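Local coordinates for protein Abbfa_003403 (Acinetobacter baumannii, PDB 4ZXH) that probably assembles a peptide product as a four-domain nonribosomal peptide synthetase with condensation, adenylation, carrier and thioesterase domains, the carrier bearing a phosphopantetheine arm, at residues Leu70-Met75 with Gln84-Arg89. Sequence-based numbering, arbitrary orientation.
Sequences LLRVSM and QLIWDR
The antiparallel beta hairpin of strands 73-78 and 81-87, in the condensation domain, illustrates how side chains can reinforce a short backbone ladder. S74 and L85 form the hydrogen-bonded pair: L85 N donates to S74 O at 2.9 Å, nearly straight, and S74 N to L85 O at 3.1 Å, both in the carbonyl planes. Beside it lies the non-hydrogen-bonded pair V73 and I86, where V73 CA brings its hydrogen to L85 O. Beyond, W87 N reaches R72 O, lying above that carbonyl's plane.

Apolar contact on the V73 face is modest, V73 CG2 meeting I86 CG1 at 4.0 Å as the two side chains cross obliquely; F180 of helix 179-187 packs on V73, and V181 on I86. Toward the turn, M75 and Q84 run side by side, and the Q84 amide is held by A18 and Q23. Strand 13-18 flanks strand 81-87, completing a three-stranded sheet.

Two side-chain bonds supplement the pairing, one beyond the ladder and one reaching diagonally back across it. The R72 chain bends at chi3 (-52°), so that NE sits almost on the extended C=O axis of W87, 3.1 Å from W87 O, in a bond bent to 145° at the hydrogen, while NH1 binds M65 O of helix 56-67. On the S74 face the indole lies edge-on to the neighbouring strand: W87 NE1 donates to S74 OG at 3.1 Å, 172° at the hydrogen, with the hydroxyl oxygen in the ring plane.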
loop_
_atom_site.group_PDB
_atom_site.type_symbol
_atom_site.label_atom_id
_atom_site.label_comp_id
_atom_site.label_asym_id
_atom_site.label_seq_id
_atom_site.Cartn_x
_atom_site.Cartn_y
_atom_site.Cartn_z
ATOM N N LEU A 70 -35.060 -17.238 -10.169
ATOM C CA LEU A 70 -33.726 -16.707 -9.915
ATOM C C LEU A 70 -33.291 -15.779 -11.032
ATOM O O LEU A 70 -32.704 -14.735 -10.783
ATOM C CB LEU A 70 -32.712 -17.842 -9.755
ATOM C CG LEU A 70 -31.279 -17.467 -9.360
ATOM C CD1 LEU A 70 -31.245 -16.738 -8.044
ATOM C CD2 LEU A 70 -30.463 -18.711 -9.221
ATOM N N LEU A 71 -33.618 -16.154 -12.263
ATOM C CA LEU A 71 -33.232 -15.390 -13.435
ATOM C C LEU A 71 -33.888 -14.009 -13.523
ATOM O O LEU A 71 -33.530 -13.215 -14.386
ATOM C CB LEU A 71 -33.550 -16.196 -14.695
ATOM C CG LEU A 71 -32.645 -17.409 -14.951
ATOM C CD1 LEU A 71 -33.008 -18.117 -16.229
ATOM C CD2 LEU A 71 -31.184 -16.979 -15.007
ATOM N N ARG A 72 -34.840 -13.726 -12.637
ATOM C CA ARG A 72 -35.532 -12.438 -12.616
ATOM C C ARG A 72 -35.187 -11.635 -11.344
ATOM O O ARG A 72 -35.961 -10.794 -10.884
ATOM C CB ARG A 72 -37.054 -12.653 -12.738
ATOM C CG ARG A 72 -37.478 -13.466 -13.987
ATOM C CD ARG A 72 -39.003 -13.615 -14.207
ATOM N NE ARG A 72 -39.745 -14.123 -13.045
ATOM C CZ ARG A 72 -40.031 -15.402 -12.826
ATOM N NH1 ARG A 72 -39.648 -16.332 -13.689
ATOM N NH2 ARG A 72 -40.712 -15.757 -11.745
ATOM N N VAL A 73 -34.006 -11.887 -10.787
ATOM C CA VAL A 73 -33.571 -11.261 -9.537
ATOM C C VAL A 73 -32.711 -9.998 -9.737
ATOM O O VAL A 73 -31.939 -9.910 -10.686
ATOM C CB VAL A 73 -32.793 -12.301 -8.689
ATOM C CG1 VAL A 73 -31.862 -11.649 -7.681
ATOM C CG2 VAL A 73 -33.757 -13.245 -8.002
ATOM N N SER A 74 -32.879 -9.018 -8.851
ATOM C CA SER A 74 -31.936 -7.907 -8.699
ATOM C C SER A 74 -31.562 -7.815 -7.214
ATOM O O SER A 74 -32.253 -8.397 -6.373
ATOM C CB SER A 74 -32.525 -6.583 -9.218
ATOM O OG SER A 74 -33.384 -5.938 -8.287
ATOM N N MET A 75 -30.471 -7.118 -6.887
ATOM C CA MET A 75 -29.969 -7.089 -5.506
ATOM C C MET A 75 -29.689 -5.669 -5.031
ATOM O O MET A 75 -28.542 -5.258 -4.905
ATOM C CB MET A 75 -28.697 -7.947 -5.365
ATOM C CG MET A 75 -28.894 -9.430 -5.699
ATOM S SD MET A 75 -27.373 -10.411 -5.707
ATOM C CE MET A 75 -27.920 -11.868 -6.557
ATOM N N GLN A 84 -32.758 -9.352 -2.078
ATOM C CA GLN A 84 -33.012 -9.952 -3.395
ATOM C C GLN A 84 -34.456 -9.698 -3.767
ATOM O O GLN A 84 -35.368 -10.041 -3.005
ATOM C CB GLN A 84 -32.785 -11.463 -3.395
ATOM C CG GLN A 84 -31.364 -11.904 -3.380
ATOM C CD GLN A 84 -31.239 -13.411 -3.403
ATOM O OE1 GLN A 84 -30.673 -13.975 -4.332
ATOM N NE2 GLN A 84 -31.756 -14.072 -2.370
ATOM N N LEU A 85 -34.686 -9.117 -4.933
ATOM C CA LEU A 85 -36.052 -8.965 -5.413
ATOM C C LEU A 85 -36.314 -9.929 -6.580
ATOM O O LEU A 85 -35.513 -10.012 -7.518
ATOM C CB LEU A 85 -36.307 -7.527 -5.852
ATOM C CG LEU A 85 -35.957 -6.357 -4.931
ATOM C CD1 LEU A 85 -36.442 -5.054 -5.546
ATOM C CD2 LEU A 85 -36.526 -6.540 -3.521
ATOM N N ILE A 86 -37.421 -10.666 -6.517
ATOM C CA ILE A 86 -37.888 -11.418 -7.679
ATOM C C ILE A 86 -38.894 -10.588 -8.475
ATOM O O ILE A 86 -40.015 -10.369 -8.034
ATOM C CB ILE A 86 -38.538 -12.758 -7.286
ATOM C CG1 ILE A 86 -37.503 -13.719 -6.686
ATOM C CG2 ILE A 86 -39.147 -13.406 -8.509
ATOM C CD1 ILE A 86 -38.115 -14.908 -5.979
ATOM N N TRP A 87 -38.475 -10.106 -9.641
ATOM C CA TRP A 87 -39.351 -9.358 -10.536
ATOM C C TRP A 87 -40.275 -10.299 -11.298
ATOM O O TRP A 87 -39.870 -11.397 -11.650
ATOM C CB TRP A 87 -38.522 -8.538 -11.521
ATOM C CG TRP A 87 -37.702 -7.496 -10.866
ATOM C CD1 TRP A 87 -36.440 -7.636 -10.370
ATOM C CD2 TRP A 87 -38.083 -6.141 -10.620
ATOM N NE1 TRP A 87 -36.009 -6.444 -9.831
ATOM C CE2 TRP A 87 -37.004 -5.513 -9.970
ATOM C CE3 TRP A 87 -39.233 -5.394 -10.890
ATOM C CZ2 TRP A 87 -37.038 -4.177 -9.591
ATOM C CZ3 TRP A 87 -39.266 -4.069 -10.504
ATOM C CH2 TRP A 87 -38.176 -3.473 -9.862
ATOM N N ASP A 88 -41.506 -9.881 -11.566
ATOM C CA ASP A 88 -42.428 -10.734 -12.315
ATOM C C ASP A 88 -41.909 -10.981 -13.730
ATOM O O ASP A 88 -42.218 -12.001 -14.350
ATOM C CB ASP A 88 -43.831 -10.117 -12.370
ATOM C CG ASP A 88 -43.875 -8.812 -13.150
ATOM O OD1 ASP A 88 -42.817 -8.156 -13.312
ATOM O OD2 ASP A 88 -44.982 -8.430 -13.591
ATOM N N ARG A 89 -41.118 -10.040 -14.237
ATOM C CA ARG A 89 -40.540 -10.169 -15.570
ATOM C C ARG A 89 -39.364 -9.225 -15.769
ATOM O O ARG A 89 -39.299 -8.161 -15.173
ATOM C CB ARG A 89 -41.599 -9.913 -16.634
ATOM C CG ARG A 89 -42.021 -8.478 -16.709
ATOM C CD ARG A 89 -43.095 -8.291 -17.750
ATOM N NE ARG A 89 -44.336 -9.018 -17.458
ATOM C CZ ARG A 89 -45.376 -8.508 -16.794
ATOM N NH1 ARG A 89 -45.323 -7.263 -16.317
ATOM N NH2 ARG A 89 -46.471 -9.247 -16.589
#